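Local coordinates for protein extracellular ligand-binding receptor (Desulfohalobium retbaense DSM 5692, PDB 5ERE) that probably senses small molecules outside the cell, holding a keto acid in a periplasmic-binding-type region, cytosine in a Cache-type sensor region, and a calcium ion, at residues A24-L29 and I38-G43; L29-S34 and E258-C263; Q118-L123 and D148-Q153; A156-N161 and L171-A176. All coordinates share one frame; numbering follows the deposited sequence.

Contact 1 (A24-L29 and I38-G43); sequences AVELAL and IVFKDG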
loop_
_atom_site.group_PDB
_atom_site.type_symbol
_atom_site.label_atom_id
_atom_site.label_comp_id
_atom_site.label_asym_id
_atom_site.label_seq_id
_atom_site.Cartn_x
_atom_site.Cartn_y
_atom_site.Cartn_z
ATOM N N ALA A 24 -6.458 -24.293 13.553
ATOM C CA ALA A 24 -7.172 -23.924 12.349
ATOM C C ALA A 24 -7.043 -25.020 11.268
ATOM O O ALA A 24 -7.993 -25.302 10.546
ATOM C CB ALA A 24 -6.704 -22.637 11.853
ATOM N N VAL A 25 -5.876 -25.654 11.211
ATOM C CA VAL A 25 -5.589 -26.714 10.264
ATOM C C VAL A 25 -6.445 -27.933 10.531
ATOM O O VAL A 25 -6.949 -28.552 9.595
ATOM C CB VAL A 25 -4.122 -27.091 10.317
ATOM C CG1 VAL A 25 -3.860 -28.423 9.661
ATOM C CG2 VAL A 25 -3.332 -26.014 9.629
ATOM N N GLU A 26 -6.599 -28.273 11.803
ATOM C CA GLU A 26 -7.355 -29.448 12.168
ATOM C C GLU A 26 -8.823 -29.198 11.952
ATOM O O GLU A 26 -9.514 -30.087 11.472
ATOM C CB GLU A 26 -7.087 -29.877 13.596
ATOM C CG GLU A 26 -5.622 -30.273 13.771
ATOM C CD GLU A 26 -5.418 -31.458 14.666
ATOM O OE1 GLU A 26 -5.505 -32.595 14.149
ATOM O OE2 GLU A 26 -5.155 -31.241 15.871
ATOM N N LEU A 27 -9.290 -27.991 12.251
ATOM C CA LEU A 27 -10.692 -27.651 12.002
ATOM C C LEU A 27 -11.044 -27.713 10.492
ATOM O O LEU A 27 -12.086 -28.254 10.080
ATOM C CB LEU A 27 -10.976 -26.274 12.582
ATOM C CG LEU A 27 -12.417 -25.789 12.543
ATOM C CD1 LEU A 27 -13.271 -26.638 13.448
ATOM C CD2 LEU A 27 -12.439 -24.375 13.020
ATOM N N ALA A 28 -10.136 -27.181 9.680
ATOM C CA ALA A 28 -10.254 -27.123 8.234
ATOM C C ALA A 28 -10.299 -28.523 7.597
ATOM O O ALA A 28 -11.049 -28.769 6.639
ATOM C CB ALA A 28 -9.102 -26.333 7.672
ATOM N N LEU A 29 -9.495 -29.434 8.131
ATOM C CA LEU A 29 -9.371 -30.766 7.550
ATOM C C LEU A 29 -10.585 -31.628 7.843
ATOM O O LEU A 29 -11.040 -32.368 6.983
ATOM C CB LEU A 29 -8.127 -31.476 8.070
ATOM C CG LEU A 29 -7.125 -31.753 6.959
ATOM C CD1 LEU A 29 -6.558 -30.425 6.528
ATOM C CD2 LEU A 29 -6.036 -32.709 7.409
ATOM N N ILE A 38 -2.364 -34.794 7.788
ATOM C CA ILE A 38 -1.423 -33.829 8.361
ATOM C C ILE A 38 -0.520 -34.506 9.360
ATOM O O ILE A 38 -0.991 -35.312 10.152
ATOM C CB ILE A 38 -2.144 -32.677 9.081
ATOM C CG1 ILE A 38 -2.801 -31.737 8.075
ATOM C CG2 ILE A 38 -1.181 -31.863 9.924
ATOM C CD1 ILE A 38 -1.844 -30.977 7.236
ATOM N N VAL A 39 0.773 -34.190 9.333
ATOM C CA VAL A 39 1.619 -34.459 10.491
ATOM C C VAL A 39 2.331 -33.142 10.898
ATOM O O VAL A 39 2.772 -32.357 10.063
ATOM C CB VAL A 39 2.623 -35.608 10.227
ATOM C CG1 VAL A 39 1.865 -36.888 9.823
ATOM C CG2 VAL A 39 3.620 -35.261 9.155
ATOM N N PHE A 40 2.353 -32.894 12.197
ATOM C CA PHE A 40 2.874 -31.659 12.747
ATOM C C PHE A 40 4.288 -31.914 13.220
ATOM O O PHE A 40 4.579 -32.989 13.751
ATOM C CB PHE A 40 2.025 -31.167 13.902
ATOM C CG PHE A 40 0.681 -30.669 13.494
ATOM C CD1 PHE A 40 0.547 -29.413 12.926
ATOM C CD2 PHE A 40 -0.445 -31.457 13.686
ATOM C CE1 PHE A 40 -0.681 -28.951 12.549
ATOM C CE2 PHE A 40 -1.696 -30.990 13.336
ATOM C CZ PHE A 40 -1.820 -29.741 12.761
ATOM N N LYS A 41 5.163 -30.948 12.978
ATOM C CA LYS A 41 6.507 -30.981 13.544
ATOM C C LYS A 41 6.793 -29.648 14.254
ATOM O O LYS A 41 6.203 -28.597 13.937
ATOM C CB LYS A 41 7.562 -31.253 12.466
ATOM C CG LYS A 41 7.397 -32.595 11.711
ATOM C CD LYS A 41 7.659 -33.785 12.619
ATOM C CE LYS A 41 7.516 -35.095 11.851
ATOM N NZ LYS A 41 7.303 -36.243 12.771
ATOM N N ASP A 42 7.712 -29.710 15.211
ATOM C CA ASP A 42 8.024 -28.571 16.071
ATOM C C ASP A 42 9.260 -27.896 15.473
ATOM O O ASP A 42 10.356 -28.454 15.460
ATOM C CB ASP A 42 8.237 -29.050 17.510
ATOM C CG ASP A 42 8.407 -27.886 18.510
ATOM O OD1 ASP A 42 8.462 -26.715 18.093
ATOM O OD2 ASP A 42 8.422 -28.165 19.714
ATOM N N GLY A 43 9.064 -26.717 14.904
ATOM C CA GLY A 43 10.176 -25.977 14.340
ATOM C C GLY A 43 11.062 -25.308 15.395
ATOM O O GLY A 43 12.161 -24.862 15.084
#

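Contact 2 (L29-S34 and E258-C263); sequences LAESGS and EAYDLC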
loop_
_atom_site.group_PDB
_atom_site.type_symbol
_atom_site.label_atom_id
_atom_site.label_comp_id
_atom_site.label_asym_id
_atom_site.label_seq_id
_atom_site.Cartn_x
_atom_site.Cartn_y
_atom_site.Cartn_z
ATOM N N LEU A 29 -9.495 -29.434 8.131
ATOM C CA LEU A 29 -9.371 -30.766 7.550
ATOM C C LEU A 29 -10.585 -31.628 7.843
ATOM O O LEU A 29 -11.040 -32.368 6.983
ATOM C CB LEU A 29 -8.127 -31.476 8.070
ATOM C CG LEU A 29 -7.125 -31.753 6.959
ATOM C CD1 LEU A 29 -6.558 -30.425 6.528
ATOM C CD2 LEU A 29 -6.036 -32.709 7.409
ATOM N N ALA A 30 -11.079 -31.538 9.074
ATOM C CA ALA A 30 -12.237 -32.294 9.490
ATOM C C ALA A 30 -13.435 -32.046 8.549
ATOM O O ALA A 30 -14.113 -32.989 8.161
ATOM C CB ALA A 30 -12.591 -31.942 10.921
ATOM N N GLU A 31 -13.654 -30.785 8.164
ATOM C CA GLU A 31 -14.815 -30.401 7.359
ATOM C C GLU A 31 -14.651 -30.691 5.862
ATOM O O GLU A 31 -15.617 -31.063 5.195
ATOM C CB GLU A 31 -15.134 -28.905 7.557
ATOM C CG GLU A 31 -14.113 -27.926 6.979
ATOM C CD GLU A 31 -14.712 -26.574 6.597
ATOM O OE1 GLU A 31 -15.176 -25.836 7.495
ATOM O OE2 GLU A 31 -14.708 -26.251 5.386
ATOM N N SER A 32 -13.437 -30.508 5.342
ATOM C CA SER A 32 -13.163 -30.674 3.912
ATOM C C SER A 32 -13.274 -32.128 3.458
ATOM O O SER A 32 -13.315 -32.405 2.258
ATOM C CB SER A 32 -11.767 -30.144 3.569
ATOM O OG SER A 32 -11.828 -28.808 3.105
ATOM N N GLY A 33 -13.313 -33.044 4.422
ATOM C CA GLY A 33 -13.380 -34.465 4.133
ATOM C C GLY A 33 -12.001 -35.091 4.114
ATOM O O GLY A 33 -11.851 -36.267 3.772
ATOM N N SER A 34 -10.991 -34.296 4.468
ATOM C CA SER A 34 -9.625 -34.793 4.621
ATOM C C SER A 34 -9.023 -35.291 3.303
ATOM O O SER A 34 -8.705 -36.479 3.180
ATOM C CB SER A 34 -9.594 -35.920 5.661
ATOM O OG SER A 34 -10.399 -35.596 6.784
ATOM N N GLU A 258 -5.253 -17.438 7.994
ATOM C CA GLU A 258 -4.344 -17.790 6.929
ATOM C C GLU A 258 -4.179 -19.298 6.762
ATOM O O GLU A 258 -4.090 -19.809 5.642
ATOM C CB GLU A 258 -2.945 -17.173 7.188
ATOM C CG GLU A 258 -1.934 -17.489 6.095
ATOM C CD GLU A 258 -0.504 -16.985 6.429
ATOM O OE1 GLU A 258 -0.015 -17.266 7.561
ATOM O OE2 GLU A 258 0.108 -16.331 5.548
ATOM N N ALA A 259 -4.036 -19.986 7.881
ATOM C CA ALA A 259 -3.788 -21.400 7.858
ATOM C C ALA A 259 -5.064 -22.131 7.373
ATOM O O ALA A 259 -4.961 -23.102 6.637
ATOM C CB ALA A 259 -3.367 -21.893 9.203
ATOM N N TYR A 260 -6.241 -21.620 7.728
ATOM C CA TYR A 260 -7.483 -22.168 7.237
ATOM C C TYR A 260 -7.573 -22.050 5.702
ATOM O O TYR A 260 -7.983 -23.006 5.029
ATOM C CB TYR A 260 -8.707 -21.469 7.893
ATOM C CG TYR A 260 -10.024 -21.948 7.357
ATOM C CD1 TYR A 260 -10.635 -23.075 7.892
ATOM C CD2 TYR A 260 -10.665 -21.284 6.305
ATOM C CE1 TYR A 260 -11.868 -23.548 7.388
ATOM C CE2 TYR A 260 -11.892 -21.749 5.797
ATOM C CZ TYR A 260 -12.482 -22.871 6.347
ATOM O OH TYR A 260 -13.698 -23.321 5.869
ATOM N N ASP A 261 -7.227 -20.894 5.132
ATOM C CA ASP A 261 -7.271 -20.771 3.666
ATOM C C ASP A 261 -6.228 -21.637 2.961
ATOM O O ASP A 261 -6.473 -22.138 1.840
ATOM C CB ASP A 261 -7.099 -19.333 3.198
ATOM C CG ASP A 261 -8.355 -18.503 3.356
ATOM O OD1 ASP A 261 -9.370 -19.036 3.859
ATOM O OD2 ASP A 261 -8.316 -17.307 2.978
ATOM N N LEU A 262 -5.086 -21.838 3.586
ATOM C CA LEU A 262 -4.128 -22.780 3.043
ATOM C C LEU A 262 -4.718 -24.179 2.953
ATOM O O LEU A 262 -4.562 -24.842 1.932
ATOM C CB LEU A 262 -2.875 -22.845 3.889
ATOM C CG LEU A 262 -2.021 -24.080 3.556
ATOM C CD1 LEU A 262 -1.556 -23.970 2.132
ATOM C CD2 LEU A 262 -0.863 -24.122 4.465
ATOM N N CYS A 263 -5.350 -24.659 4.028
ATOM C CA CYS A 263 -5.918 -26.026 3.981
ATOM C C CYS A 263 -7.011 -26.145 2.978
ATOM O O CYS A 263 -7.100 -27.163 2.290
ATOM C CB CYS A 263 -6.434 -26.504 5.335
ATOM S SG CYS A 263 -5.146 -26.547 6.537
#

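Contact 3 (Q118-L123 and D148-Q153); sequences QLAAYL and DRFPKQ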
loop_
_atom_site.group_PDB
_atom_site.type_symbol
_atom_site.label_atom_id
_atom_site.label_comp_id
_atom_site.label_asym_id
_atom_site.label_seq_id
_atom_site.Cartn_x
_atom_site.Cartn_y
_atom_site.Cartn_z
ATOM N N GLN A 118 2.712 0.763 3.393
ATOM C CA GLN A 118 1.466 1.248 3.966
ATOM C C GLN A 118 1.715 1.915 5.334
ATOM O O GLN A 118 1.194 2.998 5.605
ATOM C CB GLN A 118 0.463 0.107 4.084
ATOM C CG GLN A 118 0.087 -0.465 2.680
ATOM C CD GLN A 118 -1.079 -1.433 2.711
ATOM O OE1 GLN A 118 -0.917 -2.650 2.469
ATOM N NE2 GLN A 118 -2.269 -0.902 2.995
ATOM N N LEU A 119 2.478 1.247 6.198
ATOM C CA LEU A 119 2.770 1.777 7.518
ATOM C C LEU A 119 3.441 3.165 7.420
ATOM O O LEU A 119 3.197 4.028 8.263
ATOM C CB LEU A 119 3.658 0.792 8.301
ATOM C CG LEU A 119 4.066 1.138 9.743
ATOM C CD1 LEU A 119 2.889 1.120 10.681
ATOM C CD2 LEU A 119 5.121 0.159 10.244
ATOM N N ALA A 120 4.221 3.375 6.360
ATOM C CA ALA A 120 4.918 4.640 6.116
ATOM C C ALA A 120 3.981 5.832 5.989
ATOM O O ALA A 120 4.411 6.962 6.185
ATOM C CB ALA A 120 5.785 4.538 4.834
ATOM N N ALA A 121 2.719 5.599 5.643
ATOM C CA ALA A 121 1.775 6.712 5.519
ATOM C C ALA A 121 1.476 7.318 6.871
ATOM O O ALA A 121 1.139 8.490 6.963
ATOM C CB ALA A 121 0.456 6.275 4.863
ATOM N N TYR A 122 1.540 6.487 7.905
ATOM C CA TYR A 122 1.326 6.943 9.274
ATOM C C TYR A 122 2.621 7.532 9.846
ATOM O O TYR A 122 2.610 8.614 10.426
ATOM C CB TYR A 122 0.841 5.780 10.135
ATOM C CG TYR A 122 0.536 6.137 11.566
ATOM C CD1 TYR A 122 -0.544 6.958 11.874
ATOM C CD2 TYR A 122 1.301 5.636 12.614
ATOM C CE1 TYR A 122 -0.849 7.288 13.179
ATOM C CE2 TYR A 122 1.015 5.975 13.933
ATOM C CZ TYR A 122 -0.070 6.802 14.205
ATOM O OH TYR A 122 -0.400 7.149 15.495
ATOM N N LEU A 123 3.719 6.803 9.662
ATOM C CA LEU A 123 4.994 7.105 10.332
ATOM C C LEU A 123 5.617 8.410 9.840
ATOM O O LEU A 123 6.504 8.974 10.497
ATOM C CB LEU A 123 6.011 5.963 10.132
ATOM C CG LEU A 123 5.843 4.679 10.953
ATOM C CD1 LEU A 123 6.995 3.690 10.731
ATOM C CD2 LEU A 123 5.701 5.001 12.417
ATOM N N ASP A 148 15.815 2.589 5.485
ATOM C CA ASP A 148 15.936 3.069 4.113
ATOM C C ASP A 148 14.903 4.142 3.804
ATOM O O ASP A 148 15.159 5.066 3.033
ATOM C CB ASP A 148 15.790 1.919 3.128
ATOM C CG ASP A 148 16.990 0.996 3.136
ATOM O OD1 ASP A 148 17.797 1.067 4.094
ATOM O OD2 ASP A 148 17.127 0.197 2.186
ATOM N N ARG A 149 13.740 4.016 4.420
ATOM C CA ARG A 149 12.617 4.884 4.112
ATOM C C ARG A 149 12.730 6.166 4.888
ATOM O O ARG A 149 12.395 7.234 4.388
ATOM C CB ARG A 149 11.285 4.188 4.437
ATOM C CG ARG A 149 10.065 5.094 4.363
ATOM C CD ARG A 149 9.896 5.668 2.984
ATOM N NE ARG A 149 8.707 6.510 2.862
ATOM C CZ ARG A 149 8.635 7.777 3.257
ATOM N NH1 ARG A 149 7.508 8.466 3.085
ATOM N NH2 ARG A 149 9.690 8.363 3.815
ATOM N N PHE A 150 13.207 6.041 6.120
ATOM C CA PHE A 150 13.261 7.143 7.057
ATOM C C PHE A 150 14.677 7.376 7.647
ATOM O O PHE A 150 14.867 7.326 8.869
ATOM C CB PHE A 150 12.271 6.878 8.175
ATOM C CG PHE A 150 10.834 6.885 7.741
ATOM C CD1 PHE A 150 10.221 8.062 7.347
ATOM C CD2 PHE A 150 10.077 5.715 7.769
ATOM C CE1 PHE A 150 8.873 8.075 6.964
ATOM C CE2 PHE A 150 8.729 5.721 7.395
ATOM C CZ PHE A 150 8.131 6.901 6.995
ATOM N N PRO A 151 15.666 7.644 6.781
ATOM C CA PRO A 151 17.048 7.901 7.233
ATOM C C PRO A 151 17.162 8.889 8.380
ATOM O O PRO A 151 17.854 8.618 9.362
ATOM C CB PRO A 151 17.710 8.485 5.996
ATOM C CG PRO A 151 16.952 7.958 4.873
ATOM C CD PRO A 151 15.531 7.870 5.332
ATOM N N LYS A 152 16.479 10.020 8.256
ATOM C CA LYS A 152 16.633 11.104 9.211
ATOM C C LYS A 152 15.838 10.839 10.472
ATOM O O LYS A 152 16.294 11.135 11.567
ATOM C CB LYS A 152 16.202 12.438 8.586
ATOM N N GLN A 153 14.654 10.263 10.319
ATOM C CA GLN A 153 13.730 10.152 11.438
ATOM C C GLN A 153 14.039 8.977 12.378
ATOM O O GLN A 153 13.650 9.001 13.551
ATOM C CB GLN A 153 12.292 10.031 10.916
ATOM C CG GLN A 153 11.741 11.270 10.222
ATOM C CD GLN A 153 12.336 11.520 8.844
ATOM O OE1 GLN A 153 12.970 10.643 8.236
ATOM N NE2 GLN A 153 12.138 12.739 8.342
#

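Contact 4 (A156-N161 and L171-A176); sequences AAQEYN and LATIKA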
loop_
_atom_site.group_PDB
_atom_site.type_symbol
_atom_site.label_atom_id
_atom_site.label_comp_id
_atom_site.label_asym_id
_atom_site.label_seq_id
_atom_site.Cartn_x
_atom_site.Cartn_y
_atom_site.Cartn_z
ATOM N N ALA A 156 16.969 5.212 16.505
ATOM C CA ALA A 156 17.353 4.046 17.292
ATOM C C ALA A 156 16.777 2.767 16.676
ATOM O O ALA A 156 15.619 2.753 16.273
ATOM C CB ALA A 156 16.879 4.193 18.724
ATOM N N ALA A 157 17.591 1.715 16.622
ATOM C CA ALA A 157 17.194 0.431 16.048
ATOM C C ALA A 157 17.718 -0.700 16.932
ATOM O O ALA A 157 18.861 -1.133 16.782
ATOM C CB ALA A 157 17.725 0.292 14.629
ATOM N N GLN A 158 16.871 -1.154 17.854
ATOM C CA GLN A 158 17.250 -2.129 18.870
ATOM C C GLN A 158 16.595 -3.487 18.597
ATOM O O GLN A 158 15.461 -3.546 18.138
ATOM C CB GLN A 158 16.847 -1.630 20.260
ATOM C CG GLN A 158 17.598 -0.379 20.739
ATOM C CD GLN A 158 19.094 -0.638 20.922
ATOM O OE1 GLN A 158 19.505 -1.294 21.880
ATOM N NE2 GLN A 158 19.907 -0.149 19.983
ATOM N N GLU A 159 17.318 -4.565 18.885
ATOM C CA GLU A 159 16.800 -5.919 18.736
ATOM C C GLU A 159 16.578 -6.582 20.095
ATOM O O GLU A 159 17.107 -6.122 21.110
ATOM C CB GLU A 159 17.761 -6.751 17.892
ATOM C CG GLU A 159 17.895 -6.245 16.450
ATOM C CD GLU A 159 18.960 -6.979 15.645
ATOM O OE1 GLU A 159 19.797 -7.692 16.254
ATOM O OE2 GLU A 159 18.966 -6.820 14.403
ATOM N N TYR A 160 15.787 -7.655 20.120
ATOM C CA TYR A 160 15.623 -8.464 21.326
ATOM C C TYR A 160 15.289 -9.916 21.006
ATOM O O TYR A 160 14.562 -10.217 20.040
ATOM C CB TYR A 160 14.526 -7.895 22.234
ATOM C CG TYR A 160 13.141 -8.011 21.626
ATOM C CD1 TYR A 160 12.694 -7.075 20.704
ATOM C CD2 TYR A 160 12.295 -9.061 21.968
ATOM C CE1 TYR A 160 11.445 -7.170 20.145
ATOM C CE2 TYR A 160 11.030 -9.181 21.399
ATOM C CZ TYR A 160 10.615 -8.238 20.479
ATOM O OH TYR A 160 9.372 -8.325 19.909
ATOM N N ASN A 161 15.796 -10.809 21.851
ATOM C CA ASN A 161 15.411 -12.203 21.835
ATOM C C ASN A 161 14.007 -12.381 22.419
ATOM O O ASN A 161 13.798 -12.094 23.602
ATOM C CB ASN A 161 16.420 -13.025 22.620
ATOM C CG ASN A 161 16.173 -14.510 22.481
ATOM O OD1 ASN A 161 15.322 -15.077 23.159
ATOM N ND2 ASN A 161 16.897 -15.143 21.574
ATOM N N LEU A 171 15.534 -0.511 25.929
ATOM C CA LEU A 171 14.554 0.498 26.301
ATOM C C LEU A 171 15.263 1.727 26.912
ATOM O O LEU A 171 14.747 2.841 26.824
ATOM C CB LEU A 171 13.534 -0.084 27.295
ATOM C CG LEU A 171 12.387 -0.999 26.826
ATOM C CD1 LEU A 171 11.677 -1.553 28.048
ATOM C CD2 LEU A 171 11.392 -0.286 25.911
ATOM N N ALA A 172 16.442 1.525 27.507
ATOM C CA ALA A 172 17.213 2.651 28.072
ATOM C C ALA A 172 17.807 3.466 26.933
ATOM O O ALA A 172 17.606 4.679 26.860
ATOM C CB ALA A 172 18.311 2.160 29.021
ATOM N N THR A 173 18.509 2.781 26.031
ATOM C CA THR A 173 18.964 3.379 24.783
ATOM C C THR A 173 17.854 4.179 24.127
ATOM O O THR A 173 18.070 5.283 23.642
ATOM C CB THR A 173 19.421 2.314 23.783
ATOM O OG1 THR A 173 20.337 1.420 24.413
ATOM C CG2 THR A 173 20.075 2.945 22.561
ATOM N N ILE A 174 16.660 3.605 24.117
ATOM C CA ILE A 174 15.561 4.171 23.361
ATOM C C ILE A 174 15.002 5.431 24.010
ATOM O O ILE A 174 14.724 6.422 23.326
ATOM C CB ILE A 174 14.425 3.138 23.194
ATOM C CG1 ILE A 174 14.775 2.165 22.064
ATOM C CG2 ILE A 174 13.081 3.845 22.915
ATOM C CD1 ILE A 174 13.929 0.891 22.067
ATOM N N LYS A 175 14.778 5.367 25.314
ATOM C CA LYS A 175 14.257 6.517 26.038
ATOM C C LYS A 175 15.202 7.695 25.857
ATOM O O LYS A 175 14.764 8.824 25.677
ATOM C CB LYS A 175 14.075 6.204 27.519
ATOM C CG LYS A 175 13.775 7.432 28.360
ATOM C CD LYS A 175 13.294 7.048 29.742
ATOM C CE LYS A 175 13.706 8.067 30.788
ATOM N NZ LYS A 175 13.328 7.639 32.160
ATOM N N ALA A 176 16.496 7.397 25.833
ATOM C CA ALA A 176 17.522 8.430 25.734
ATOM C C ALA A 176 17.568 9.074 24.352
ATOM O O ALA A 176 18.419 9.929 24.103
ATOM C CB ALA A 176 18.889 7.850 26.081
#

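Contact 1 (A24-L29 and I38-G43)
Phe40 reaches from strand 38-42 toward helix 24-29, and two helix side chains meet the far end of its ring. Val25 and Phe40 point at each other across the gap. CG1 of Val25 stops 3.9 Å from CZ of Phe40. Glu26 arrives at the ring edge, near the ring plane, with its CG 4.0 Å from Phe40 CZ. Its carboxylate plane stands 73° from the ring. CG and the carboxylate carbon CD of Glu26 do the touching, both about 4.0 Å from Phe40 CE2. Ile38 lies beside Phe40 on the same side of the strand. Its CG2 sits 3.5 Å above one face of the ring, toward the rim.

Ile38 also meets the helix. Its CG1 lies 3.8 Å from CG1 of Val25. Val25 CG1 is anti to the backbone N (chi1 164°), and this branch serves both Ile38 and Phe40. Leu29 crosses Ile38 at a slant. The gap from Leu29 CD2 to Ile38 CG1 is 3.4 Å, tighter than usual for two carbons.

Helix and strand run almost exactly antiparallel, at 177°. They belong to the beta-alpha-beta unit of strand 3-8, helix 15-32 and strand 37-42. Strand 37-42 is an outermost strand of its parallel sheet and pairs with strand 3-8. Helix 254-271 packs against Val25 and Ala28, while helix 239-248 meets Ala24 and Leu27.

Contact 2 (L29-S34 and E258-C263)
The first torsions of Glu31 and Tyr260 point the two groups at each other. In Glu31, CG lies between the backbone N and the carbonyl carbon (chi1 69°), a crowded position. The chain then runs out extended from CG. In Tyr260, CG is anti to the backbone N (chi1 177°), which carries the ring out from helix 258-263 toward the carboxylate. The two side chains cross at about a right angle. The carboxylate and ring planes are nearly perpendicular.

Tyr260 OH donates a hydrogen bond of 3.1 Å to Glu31 OE2. The hydroxyl comes from above the carboxylate plane, 45° out of it. Glu31 OE1 lies at the ring edge, 3.3 Å from Tyr260 OH. A phenylalanine in place of Tyr260 would probably leave Glu31 OE2 without this hydrogen bond and its carboxylate freer to turn.

Away from the polar pair the contact is apolar. Leu29 uses its CD1 branch here, 4.1 Å from CB of Cys263. The same methyl is also 4.1 Å from Cys263 SG. Cys263 and Tyr260 are both buried, while Glu31 is exposed. Tyr260 has a further aromatic neighbour in Phe240, whose ring meets its own.

Gly33 is the first residue to leave helical angles, with a positive phi. The contact joins the end region of helix 15-32 to helix 254-271, more than 200 residues later. Such packing of distant helices beside one sheet fits the periplasmic-binding-protein fold, whose lobes are built from separated parts of the chain.

Contact 3 (Q118-L123 and D148-Q153)
Ala120 and Arg149 are the closest backbone positions, 8.0 Å between CA atoms, where kinked helix 118-123 passes the end of helix 137-149 and Phe150 leaves helical angles. Phe150 carries most of the contact. Its CG is anti to the carbonyl carbon (chi1 -66°), and the ring points its far end at the helix. CZ of Phe150 lies 4.0 Å from CB of Ala120. The carbonyl O of Ala120 meets the ring edge in its plane, 3.8 Å from Phe150 CZ. Leu123 adds its CB, 3.9 Å from Phe150 CE2, coming at a slant.

Arg149 folds back over its neighbour. Its chain bends at chi2 (60°), and its CG lies 3.3 Å above one face of the Phe150 ring, toward the rim. CZ of Phe150 is also 3.8 Å above the guanidinium plane of Arg149, over its centre. NE of Arg149 then comes 4.0 Å from Ala120 CB. Arg149 covers one face of the ring, while the far end of the ring meets the helix. An alanine here instead of Phe150 is likely to open a gap beside Ala120 and Leu123 and take away the ring that Arg149 lies against.

Leu123 also touches Leu146 of helix 137-149. On another side of helix 112-123, Leu119 and Tyr122 pack on strands 205-208 and 228-232. Beyond Phe150 the chain returns to the sheet, where Gln153 pairs its backbone with Ile129, at the start of strand 129-134.

Contact 4 (A156-N161 and L171-A176)
Gln158 on strand 156-160 packs against Ile174 and Thr173 of helix 171-175. The helix runs back along the strand at 170°, as in the alternating strand-helix pattern of a periplasmic-binding-protein lobe. Strand 154-160 pairs in parallel with strand 129-134.

The closer-packed part lies around Ile174, which is buried. Gln158 and Ile174 run alongside each other, pointing opposite ways. Gln158 CG and Ile174 CG1 are 4.0 Å apart. Ile174 CG1 is anti to the carbonyl carbon (chi1 -80°), which also lets it approach the buried Ala156, although CB of Ala156 remains 4.4 Å from this CG1. Ile174 reaches on to Ala130 of strand 129-134.

The looser side is at Thr173 and Gln158, both partly exposed residues. Here the two side chains cross at about a right angle. Gln158 bends at chi2 (-64°), which brings its amide across Thr173. No hydrogen bond links the segments. The Thr173 hydroxyl is bonded to Ala169 O, one turn back in its own helix. Gln158 OE1 stays 3.8 Å from Thr173 OG1. On the other arm of the amide, Thr173 CG2 lies 4.0 Å from Gln158 NE2.

In the fold
All four contacts lie in the periplasmic-binding-protein region of the chain. Contacts 1 and 2 share Leu29 and helix 15-32, and their centres are about 9 Å apart. They touch through Ala28 and Val25 against Cys263. Contacts 3 and 4 adjoin in sequence, with centres about 18 Å apart. Helix 137-149 leads into strand 154-160, which belongs to the mixed sheet. Strand 37-42 of contact 1 belongs to the parallel sheet. The two pairs are about 36 to 41 Å apart between centres. Along the chain, contact 1 closes first, then contacts 3 and 4 follow. Contact 2 spans both, so the chain returns to the first group, consistent with a two-lobed binding protein.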